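Local coordinates for protein gamma-glutamyltranspeptidase (Streptomyces lincolnensis, PDB 6J3I) that is an LmbA-like member of the gamma-glutamyltranspeptidase family, whose enzymes cleave or transfer gamma-glutamyl groups, and probably acts on amide bonds as other Ntn-hydrolases do, at residues Val50-Asn55 with Gly441-Asn446; Tyr263-Trp268 with Gln284-Leu289; Asp315-Tyr320 with His350-Gly355; Leu527-Ala532 with Ala591-Pro596. The protein carries 1 engineered substitution. All blocks are in the same frame, centred on the assembly; numbering follows the deposited sequence.

Interaction 1 (Val50-Asn55 with Gly441-Asn446); sequences VEPHLN and GWLQSN
Q444 reaches H53 through a bent side chain: CG lies beside its backbone N (chi1 -42°), and a chi2 of 93° folds the amide toward the facing backbone. The contact joins two buried loops of the gamma-glutamyltranspeptidase fold. One follows helix 36-50; the other holds a type I beta turn from W442 to S445. Q444 NE2 donates to H53 O at 2.9 Å. It sits above the carbonyl plane, and the N-H...O angle is only 131°. Without the amide, as with an alanine here, H53 O would probably lose this donor and a gap would open beside H53 CB. P52 O is held more directly, by L443 N at 3.0 Å. The CA-H of W442 also points at this oxygen, with W442 CA 3.1 Å from P52 O. A water lies 2.8 Å from P52 O and equally close to G441 O. L443 CD2 packs on P52 CB at 4.2 Å, and Y170 of helix 164-170 touches both residues. H53 and Q444 share T151 of helix 146-154. The indole of W442 meets L54 O edge-on at CE3. Across the ring, W442 NE1 donates in the ring plane to S445 OG at 2.7 Å.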
# COMPACT_ATOMS: atom_id res chain seq x y z
N VAL A 50 7.14 -9.64 -10.24
CA VAL A 50 5.88 -10.05 -10.89
C VAL A 50 4.81 -8.95 -10.94
O VAL A 50 3.84 -9.08 -11.69
CB VAL A 50 5.32 -11.37 -10.32
CG1 VAL A 50 6.34 -12.48 -10.52
CG2 VAL A 50 4.93 -11.25 -8.85
N GLU A 51 4.99 -7.89 -10.15
CA GLU A 51 4.14 -6.70 -10.22
C GLU A 51 5.00 -5.43 -10.28
O GLU A 51 4.85 -4.54 -9.45
CB GLU A 51 3.16 -6.66 -9.02
CG GLU A 51 2.25 -7.88 -8.93
CD GLU A 51 1.06 -7.70 -8.00
OE1 GLU A 51 0.26 -6.75 -8.20
OE2 GLU A 51 0.89 -8.54 -7.09
N PRO A 52 5.91 -5.34 -11.26
CA PRO A 52 6.77 -4.15 -11.40
C PRO A 52 6.04 -2.86 -11.78
O PRO A 52 6.57 -1.78 -11.60
CB PRO A 52 7.75 -4.54 -12.52
CG PRO A 52 7.04 -5.59 -13.29
CD PRO A 52 6.19 -6.34 -12.31
N HIS A 53 4.86 -3.01 -12.37
CA HIS A 53 3.86 -1.94 -12.53
C HIS A 53 3.17 -1.41 -11.27
O HIS A 53 2.47 -0.40 -11.34
CB HIS A 53 2.78 -2.37 -13.54
CG HIS A 53 1.99 -3.57 -13.11
ND1 HIS A 53 0.61 -3.58 -13.06
CD2 HIS A 53 2.38 -4.81 -12.72
CE1 HIS A 53 0.19 -4.76 -12.66
NE2 HIS A 53 1.24 -5.53 -12.44
N LEU A 54 3.33 -2.10 -10.13
CA LEU A 54 2.70 -1.72 -8.85
C LEU A 54 3.65 -1.66 -7.63
O LEU A 54 3.26 -1.12 -6.60
CB LEU A 54 1.55 -2.67 -8.53
CG LEU A 54 0.40 -2.68 -9.55
CD1 LEU A 54 -0.43 -3.95 -9.47
CD2 LEU A 54 -0.49 -1.44 -9.41
N ASN A 55 4.85 -2.22 -7.73
CA ASN A 55 5.88 -2.03 -6.70
C ASN A 55 7.28 -2.25 -7.29
O ASN A 55 7.43 -2.47 -8.49
CB ASN A 55 5.63 -2.92 -5.47
CG ASN A 55 5.96 -4.39 -5.72
OD1 ASN A 55 5.81 -4.90 -6.83
ND2 ASN A 55 6.39 -5.07 -4.67
N GLY A 441 8.25 2.61 -6.71
CA GLY A 441 9.34 2.16 -7.56
C GLY A 441 8.85 1.39 -8.77
O GLY A 441 9.57 0.54 -9.31
N TRP A 442 7.63 1.71 -9.20
CA TRP A 442 7.04 1.06 -10.36
C TRP A 442 7.58 1.62 -11.67
O TRP A 442 8.13 2.73 -11.72
CB TRP A 442 5.50 1.10 -10.33
CG TRP A 442 4.89 2.45 -10.07
CD1 TRP A 442 4.99 3.56 -10.85
CD2 TRP A 442 4.10 2.82 -8.94
NE1 TRP A 442 4.30 4.60 -10.28
CE2 TRP A 442 3.75 4.18 -9.11
CE3 TRP A 442 3.64 2.14 -7.81
CZ2 TRP A 442 2.97 4.87 -8.19
CZ3 TRP A 442 2.87 2.83 -6.89
CH2 TRP A 442 2.54 4.18 -7.09
N LEU A 443 7.42 0.83 -12.72
CA LEU A 443 8.06 1.09 -14.01
C LEU A 443 7.56 2.32 -14.77
O LEU A 443 8.32 2.91 -15.54
CB LEU A 443 7.95 -0.16 -14.89
CG LEU A 443 6.56 -0.58 -15.43
CD1 LEU A 443 6.22 0.10 -16.74
CD2 LEU A 443 6.48 -2.08 -15.63
N GLN A 444 6.31 2.73 -14.54
CA GLN A 444 5.64 3.79 -15.34
C GLN A 444 6.13 5.20 -15.06
O GLN A 444 5.90 6.09 -15.88
CB GLN A 444 4.13 3.89 -15.07
CG GLN A 444 3.37 2.62 -14.95
CD GLN A 444 3.25 2.12 -13.52
OE1 GLN A 444 2.39 2.55 -12.77
NE2 GLN A 444 4.07 1.15 -13.18
N SER A 445 6.71 5.42 -13.89
CA SER A 445 6.82 6.76 -13.32
C SER A 445 8.23 7.24 -12.95
O SER A 445 8.38 8.32 -12.36
CB SER A 445 5.88 6.84 -12.11
OG SER A 445 4.64 6.21 -12.42
N ASN A 446 9.25 6.47 -13.32
CA ASN A 446 10.64 6.93 -13.28
C ASN A 446 11.50 6.09 -14.23
O ASN A 446 11.23 4.90 -14.43
CB ASN A 446 11.21 6.86 -11.85
CG ASN A 446 11.31 8.23 -11.18
OD1 ASN A 446 11.89 9.16 -11.74
ND2 ASN A 446 10.76 8.34 -9.97
O HOH W 1 9.27 -1.77 -10.85

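Interaction 2 (Tyr263-Trp268 with Gln284-Leu289); sequences YDWNGW and QQLALL
Within 284-289, L286 is the first to meet the strand. Its CB lies 3.7 Å from Y263 CD2, and the two side chains run alongside each other, pointing opposite ways. Further out, L286 CG comes to 4.1 Å from W265 CB, where the leucine lies crosswise to the tryptophan. L511 of helix 506-519 also touches L286. A287 follows, and its methyl sits against the hydroxyl end of the phenol, with A287 CB 3.3 Å from Y263 OH. The phenol gets there because Y263 CG is anti to the backbone N (chi1 -173°), which carries the ring out over the helix. Cutting the Y263 side chain back to an alanine is likely to open a gap over A287 CB and uncover one side of L286 CB. Helix 280-288 packs here on the end of strand 256-265, the first arm of a beta hairpin whose type I' turn runs from W265 to W268. The segment axes pass 8.9 Å apart at 37°, a helix-on-sheet contact that fits the layered Ntn-hydrolase fold. L289 ends the segment. Its CD1 comes to 4.3 Å from W265 NE1, while N266 CB lies 3.3 Å above the centre of the same indole.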
# COMPACT_ATOMS: atom_id res chain seq x y z
N TYR A 263 -7.65 0.81 17.69
CA TYR A 263 -8.98 1.23 18.13
C TYR A 263 -9.87 0.02 18.44
O TYR A 263 -10.13 -0.81 17.56
CB TYR A 263 -9.68 2.10 17.08
CG TYR A 263 -10.98 2.69 17.59
CD1 TYR A 263 -10.97 3.63 18.62
CD2 TYR A 263 -12.22 2.30 17.07
CE1 TYR A 263 -12.14 4.18 19.11
CE2 TYR A 263 -13.40 2.85 17.55
CZ TYR A 263 -13.35 3.79 18.58
OH TYR A 263 -14.49 4.36 19.09
N ASP A 264 -10.32 -0.06 19.69
CA ASP A 264 -11.24 -1.10 20.14
C ASP A 264 -12.65 -0.84 19.62
O ASP A 264 -13.18 0.27 19.76
CB ASP A 264 -11.25 -1.18 21.67
CG ASP A 264 -9.91 -1.59 22.27
OD1 ASP A 264 -8.96 -1.96 21.53
OD2 ASP A 264 -9.80 -1.55 23.51
N TRP A 265 -13.25 -1.86 19.02
CA TRP A 265 -14.63 -1.79 18.53
C TRP A 265 -15.27 -3.15 18.63
O TRP A 265 -14.74 -4.13 18.10
CB TRP A 265 -14.69 -1.30 17.07
CG TRP A 265 -16.07 -1.40 16.46
CD1 TRP A 265 -17.09 -0.49 16.56
CD2 TRP A 265 -16.57 -2.47 15.65
NE1 TRP A 265 -18.20 -0.94 15.86
CE2 TRP A 265 -17.90 -2.15 15.30
CE3 TRP A 265 -16.02 -3.68 15.20
CZ2 TRP A 265 -18.69 -3.00 14.52
CZ3 TRP A 265 -16.81 -4.52 14.43
CH2 TRP A 265 -18.13 -4.17 14.09
N ASN A 266 -16.40 -3.21 19.33
CA ASN A 266 -17.32 -4.35 19.32
C ASN A 266 -16.65 -5.71 19.57
O ASN A 266 -16.94 -6.69 18.90
CB ASN A 266 -18.08 -4.34 18.00
CG ASN A 266 -19.15 -5.40 17.92
OD1 ASN A 266 -20.10 -5.41 18.70
ND2 ASN A 266 -19.00 -6.31 16.97
N GLY A 267 -15.73 -5.75 20.53
CA GLY A 267 -14.99 -6.97 20.87
C GLY A 267 -13.68 -7.16 20.12
O GLY A 267 -12.85 -7.99 20.52
N TRP A 268 -13.50 -6.41 19.03
CA TRP A 268 -12.25 -6.41 18.27
C TRP A 268 -11.38 -5.20 18.59
O TRP A 268 -11.84 -4.21 19.15
CB TRP A 268 -12.50 -6.41 16.76
CG TRP A 268 -13.48 -7.42 16.22
CD1 TRP A 268 -14.84 -7.37 16.28
CD2 TRP A 268 -13.17 -8.59 15.45
NE1 TRP A 268 -15.40 -8.44 15.63
CE2 TRP A 268 -14.39 -9.21 15.11
CE3 TRP A 268 -11.97 -9.19 15.02
CZ2 TRP A 268 -14.46 -10.39 14.36
CZ3 TRP A 268 -12.04 -10.37 14.28
CH2 TRP A 268 -13.27 -10.96 13.96
N GLN A 284 -10.82 5.88 12.42
CA GLN A 284 -11.79 6.98 12.54
C GLN A 284 -13.20 6.63 12.06
O GLN A 284 -14.19 7.16 12.58
CB GLN A 284 -11.29 8.23 11.81
CG GLN A 284 -10.21 8.99 12.57
CD GLN A 284 -10.03 10.41 12.07
OE1 GLN A 284 -8.94 10.78 11.64
NE2 GLN A 284 -11.09 11.22 12.13
N GLN A 285 -13.29 5.77 11.06
CA GLN A 285 -14.59 5.33 10.54
C GLN A 285 -15.30 4.40 11.52
O GLN A 285 -16.52 4.41 11.61
CB GLN A 285 -14.44 4.66 9.19
CG GLN A 285 -14.03 5.60 8.08
CD GLN A 285 -13.62 4.83 6.84
OE1 GLN A 285 -14.47 4.40 6.05
NE2 GLN A 285 -12.31 4.64 6.66
N LEU A 286 -14.52 3.59 12.23
CA LEU A 286 -15.06 2.73 13.28
C LEU A 286 -15.68 3.57 14.39
O LEU A 286 -16.89 3.47 14.65
CB LEU A 286 -13.98 1.78 13.83
CG LEU A 286 -13.97 0.29 13.41
CD1 LEU A 286 -14.78 -0.04 12.17
CD2 LEU A 286 -12.55 -0.23 13.25
N ALA A 287 -14.87 4.43 14.99
CA ALA A 287 -15.32 5.36 16.05
C ALA A 287 -16.55 6.20 15.70
O ALA A 287 -17.31 6.59 16.59
CB ALA A 287 -14.18 6.27 16.44
N LEU A 288 -16.73 6.48 14.41
CA LEU A 288 -17.91 7.17 13.86
C LEU A 288 -19.20 6.37 13.92
O LEU A 288 -20.28 6.96 13.96
CB LEU A 288 -17.67 7.58 12.40
CG LEU A 288 -17.37 9.06 12.07
CD1 LEU A 288 -16.58 9.80 13.14
CD2 LEU A 288 -16.64 9.15 10.74
N LEU A 289 -19.09 5.05 13.87
CA LEU A 289 -20.26 4.19 13.82
C LEU A 289 -21.04 4.21 15.13
O LEU A 289 -20.44 4.22 16.21
CB LEU A 289 -19.85 2.75 13.51
CG LEU A 289 -19.12 2.52 12.19
CD1 LEU A 289 -18.51 1.13 12.14
CD2 LEU A 289 -20.05 2.74 11.01

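Interaction 3 (Asp315-Tyr320 with His350-Gly355); sequences DREAWY and HELRPG
This is a helix-to-loop contact, partly buried, in which an extended loop lies across the last turns of helix 299-319. D315, A318 and W319 of the helix receive P354 and G355 of the loop. G355 is held at both of its backbone polar atoms. Its N donates to D315 OD1 at 2.9 Å in an almost straight bond (175°), and the N-H comes nearly end-on to OD1, in line with its C-O bond. Its O accepts from W319 NE1 at 3.2 Å, more bent (144°), with the oxygen close to the indole plane. D315 and W319 are one helical turn apart, and they grip the glycine from successive turns. W319 CG lies anti to its carbonyl carbon (chi1 -59°), which brings the pyrrole edge round to the loop. The other carboxylate oxygen of D315 is also occupied, by Y336 OH and by Q284 NE2. Such bonding fixes the rotation of the carboxylate and would tend to favour its charged form. P354, just before the glycine, packs on the helix: its CB rests 3.5 Å from A318 CB and 3.8 Å from D315 OD1. That same A318 methyl also lies over one face of the W319 indole, offset toward the rim. L352 adds a looser touch, its CD2 4.4 Å from E317 CG, while the carboxylate of E317 turns away to a salt bridge with R480. A314, one turn before A318, also touches L352 and P354. The result is a loop strapped across the C-terminal turns of a helix by side-chain-to-backbone hydrogen bonds, within the gamma-glutamyltranspeptidase fold.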
# COMPACT_ATOMS: atom_id res chain seq x y z
N ASP A 315 -10.82 14.61 7.79
CA ASP A 315 -9.90 14.69 8.92
C ASP A 315 -8.50 14.23 8.53
O ASP A 315 -7.53 14.82 9.01
CB ASP A 315 -10.40 13.90 10.14
CG ASP A 315 -11.46 14.66 10.94
OD1 ASP A 315 -11.67 15.87 10.70
OD2 ASP A 315 -12.08 14.02 11.83
N ARG A 316 -8.36 13.21 7.69
CA ARG A 316 -7.00 12.84 7.27
C ARG A 316 -6.34 13.97 6.47
O ARG A 316 -5.20 14.34 6.76
CB ARG A 316 -6.88 11.48 6.57
CG ARG A 316 -7.39 11.40 5.15
CD ARG A 316 -6.48 10.61 4.21
NE ARG A 316 -6.79 11.01 2.83
CZ ARG A 316 -6.55 10.29 1.74
NH1 ARG A 316 -5.97 9.10 1.78
NH2 ARG A 316 -6.91 10.80 0.57
N GLU A 317 -7.09 14.55 5.54
CA GLU A 317 -6.60 15.67 4.73
C GLU A 317 -6.17 16.82 5.62
O GLU A 317 -5.05 17.32 5.49
CB GLU A 317 -7.66 16.17 3.75
CG GLU A 317 -7.12 17.14 2.70
CD GLU A 317 -5.91 16.59 1.97
OE1 GLU A 317 -6.02 15.53 1.32
OE2 GLU A 317 -4.83 17.20 2.08
N ALA A 318 -7.06 17.19 6.52
CA ALA A 318 -6.82 18.28 7.44
C ALA A 318 -5.67 18.02 8.41
O ALA A 318 -4.81 18.87 8.60
CB ALA A 318 -8.10 18.60 8.21
N TRP A 319 -5.65 16.82 8.99
CA TRP A 319 -4.83 16.56 10.17
C TRP A 319 -3.63 15.63 10.00
O TRP A 319 -2.69 15.71 10.79
CB TRP A 319 -5.73 16.05 11.31
CG TRP A 319 -6.76 17.07 11.63
CD1 TRP A 319 -8.10 17.01 11.37
CD2 TRP A 319 -6.52 18.34 12.23
NE1 TRP A 319 -8.72 18.17 11.78
CE2 TRP A 319 -7.77 19.01 12.31
CE3 TRP A 319 -5.37 18.99 12.70
CZ2 TRP A 319 -7.89 20.29 12.87
CZ3 TRP A 319 -5.48 20.26 13.25
CH2 TRP A 319 -6.74 20.89 13.33
N TYR A 320 -3.63 14.79 8.97
CA TYR A 320 -2.64 13.70 8.89
C TYR A 320 -1.41 14.14 8.15
O TYR A 320 -1.45 15.00 7.26
CB TYR A 320 -3.19 12.45 8.19
CG TYR A 320 -4.24 11.62 8.91
CD1 TYR A 320 -5.08 12.16 9.90
CD2 TYR A 320 -4.44 10.29 8.55
CE1 TYR A 320 -6.06 11.39 10.51
CE2 TYR A 320 -5.43 9.52 9.15
CZ TYR A 320 -6.23 10.07 10.13
OH TYR A 320 -7.20 9.29 10.74
N HIS A 350 -21.71 16.66 -0.34
CA HIS A 350 -20.82 16.97 -1.46
C HIS A 350 -19.69 17.89 -1.00
O HIS A 350 -18.98 18.46 -1.82
CB HIS A 350 -21.61 17.61 -2.62
CG HIS A 350 -22.49 16.65 -3.37
ND1 HIS A 350 -22.48 16.55 -4.74
CD2 HIS A 350 -23.42 15.77 -2.93
CE1 HIS A 350 -23.36 15.65 -5.12
NE2 HIS A 350 -23.94 15.15 -4.04
N GLU A 351 -19.50 18.01 0.32
CA GLU A 351 -18.52 18.94 0.89
C GLU A 351 -17.39 18.18 1.58
O GLU A 351 -17.56 17.02 1.96
CB GLU A 351 -19.17 19.87 1.92
CG GLU A 351 -20.62 20.24 1.66
CD GLU A 351 -21.07 21.42 2.49
OE1 GLU A 351 -21.67 21.21 3.57
OE2 GLU A 351 -20.79 22.57 2.07
N LEU A 352 -16.26 18.85 1.75
CA LEU A 352 -15.20 18.39 2.63
C LEU A 352 -15.36 19.10 3.97
O LEU A 352 -15.24 20.33 4.03
CB LEU A 352 -13.82 18.69 2.02
CG LEU A 352 -12.65 17.85 2.57
CD1 LEU A 352 -12.85 16.37 2.29
CD2 LEU A 352 -11.34 18.32 1.95
N ARG A 353 -15.64 18.33 5.02
CA ARG A 353 -15.93 18.89 6.35
C ARG A 353 -15.02 18.24 7.39
O ARG A 353 -15.41 17.26 8.04
CB ARG A 353 -17.43 18.75 6.74
CG ARG A 353 -18.34 18.14 5.68
CD ARG A 353 -19.71 18.80 5.59
NE ARG A 353 -20.71 18.30 6.53
CZ ARG A 353 -21.28 17.09 6.51
NH1 ARG A 353 -20.93 16.16 5.62
NH2 ARG A 353 -22.20 16.79 7.41
N PRO A 354 -13.80 18.79 7.56
CA PRO A 354 -12.96 18.34 8.67
C PRO A 354 -13.47 18.94 9.97
O PRO A 354 -14.12 20.00 9.96
CB PRO A 354 -11.57 18.88 8.31
CG PRO A 354 -11.76 19.85 7.19
CD PRO A 354 -13.22 19.95 6.88
N GLY A 355 -13.20 18.27 11.08
CA GLY A 355 -13.65 18.70 12.40
C GLY A 355 -12.55 19.37 13.18
O GLY A 355 -11.43 19.52 12.69

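Interaction 4 (Leu527-Ala532 with Ala591-Pro596); sequences LDLQGA and AVARDP
L529 CD1 sits over the flat peptide group that links V592 to A593, 4.5 Å from V592 C. No aromatic ring takes part between the two segments. The other flat group to note is the D528 carboxylate, which faces the helix start and not the strand. G531 N reaches D528 OD1 at 3.0 Å from above the carboxylate plane, 52° out of it. D528 is thus the N-cap of helix 529-534, and its OD2 has a second partner in a salt bridge with R520. A side chain at G531 would run into D528 OD2, which suits glycine to the position. D528 is also the centre of an inverse gamma turn, closed by a weak bond from L529 N to L527 O. The capped turn presents L527 and L529 to the strand. L529 carries most of the contact. Its CG is beside the backbone N (chi1 -59°) and the chain runs on extended, which drives CD1 down between two methyls: A593 CB at 4.0 Å and A591 CB at 4.3 Å. L527 CD1 makes a looser touch on A593 CB at 4.5 Å. A591 and A593 both point toward segment 527-532, while V592 between them points away. No hydrogen bond joins the segments; the side-chain contacts are all apolar. Strand 590-594 runs between strands 601-605 and 493-499, antiparallel to both. L529 also touches S602 and A604 on the first and M496 on the second. Helix 506-519 closes the side, with V517 against L527 and A532, and F513 against A532 and A591.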
# COMPACT_ATOMS: atom_id res chain seq x y z
N LEU A 527 -14.18 -17.78 10.34
CA LEU A 527 -14.50 -16.48 9.76
C LEU A 527 -14.71 -16.63 8.25
O LEU A 527 -13.97 -17.37 7.59
CB LEU A 527 -13.40 -15.46 10.06
CG LEU A 527 -13.18 -15.15 11.54
CD1 LEU A 527 -11.90 -14.36 11.75
CD2 LEU A 527 -14.36 -14.38 12.11
N ASP A 528 -15.75 -15.97 7.74
CA ASP A 528 -16.08 -16.01 6.31
C ASP A 528 -15.21 -15.01 5.53
O ASP A 528 -15.67 -13.98 5.03
CB ASP A 528 -17.58 -15.73 6.11
CG ASP A 528 -18.03 -15.90 4.66
OD1 ASP A 528 -17.29 -16.50 3.86
OD2 ASP A 528 -19.13 -15.43 4.30
N LEU A 529 -13.93 -15.35 5.42
CA LEU A 529 -12.95 -14.49 4.78
C LEU A 529 -13.28 -14.29 3.31
O LEU A 529 -13.43 -13.15 2.87
CB LEU A 529 -11.54 -15.08 4.93
CG LEU A 529 -11.01 -15.32 6.35
CD1 LEU A 529 -9.56 -15.80 6.31
CD2 LEU A 529 -11.12 -14.07 7.21
N GLN A 530 -13.41 -15.38 2.56
CA GLN A 530 -13.66 -15.29 1.12
C GLN A 530 -15.03 -14.70 0.78
O GLN A 530 -15.17 -13.97 -0.19
CB GLN A 530 -13.52 -16.65 0.44
CG GLN A 530 -13.55 -16.57 -1.09
CD GLN A 530 -12.34 -15.88 -1.68
OE1 GLN A 530 -11.21 -16.16 -1.30
NE2 GLN A 530 -12.57 -14.97 -2.63
N GLY A 531 -16.06 -15.03 1.56
CA GLY A 531 -17.38 -14.43 1.35
C GLY A 531 -17.34 -12.92 1.53
O GLY A 531 -18.02 -12.19 0.82
N ALA A 532 -16.54 -12.46 2.48
CA ALA A 532 -16.37 -11.04 2.74
C ALA A 532 -15.64 -10.36 1.58
O ALA A 532 -15.97 -9.24 1.19
CB ALA A 532 -15.60 -10.83 4.03
N ALA A 591 -6.26 -11.86 3.00
CA ALA A 591 -6.53 -12.13 4.40
C ALA A 591 -5.98 -13.49 4.79
O ALA A 591 -6.16 -14.46 4.06
CB ALA A 591 -8.03 -12.08 4.68
N VAL A 592 -5.27 -13.53 5.91
CA VAL A 592 -5.04 -14.78 6.65
C VAL A 592 -5.60 -14.61 8.05
O VAL A 592 -5.80 -13.48 8.52
CB VAL A 592 -3.55 -15.19 6.71
CG1 VAL A 592 -3.02 -15.45 5.31
CG2 VAL A 592 -2.71 -14.16 7.45
N ALA A 593 -5.85 -15.73 8.71
CA ALA A 593 -6.45 -15.71 10.05
C ALA A 593 -6.06 -16.94 10.87
O ALA A 593 -5.67 -17.97 10.32
CB ALA A 593 -7.96 -15.59 9.96
N ARG A 594 -6.16 -16.79 12.19
CA ARG A 594 -5.90 -17.86 13.15
C ARG A 594 -7.06 -17.90 14.14
O ARG A 594 -7.43 -16.88 14.72
CB ARG A 594 -4.59 -17.61 13.91
N ASP A 595 -7.65 -19.08 14.32
CA ASP A 595 -8.63 -19.28 15.37
C ASP A 595 -7.83 -19.64 16.62
O ASP A 595 -7.12 -20.65 16.63
CB ASP A 595 -9.60 -20.39 14.96
CG ASP A 595 -10.73 -20.61 15.97
OD1 ASP A 595 -10.51 -20.44 17.19
OD2 ASP A 595 -11.84 -20.97 15.54
N PRO A 596 -7.91 -18.79 17.67
CA PRO A 596 -7.06 -18.96 18.86
C PRO A 596 -7.41 -20.16 19.75
O PRO A 596 -6.52 -20.75 20.35
CB PRO A 596 -7.25 -17.64 19.62
CG PRO A 596 -8.59 -17.15 19.21
CD PRO A 596 -8.81 -17.62 17.80

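In the fold
Interactions 1, 2 and 4 are buried; interaction 3 is partly buried, its loop residues nearer the surface. Interaction 1 stands apart, about 13 Å from interactions 3 and 4 at the nearest atoms, and joins loops through backbone oxygens and a water. Interactions 2 and 4 are apolar contacts of a helix with a strand, and both lean on helix 506-519. They touch where W268 CH2 packs on L527 CD2 at 4.0 Å. Interaction 3 is polar at its centre. It meets interaction 2 through Q284, whose OE1 and NE2 probably bond to Y320 OH and D315 OD2, tying helix 280-288 to helix 299-319, which follows it in the chain.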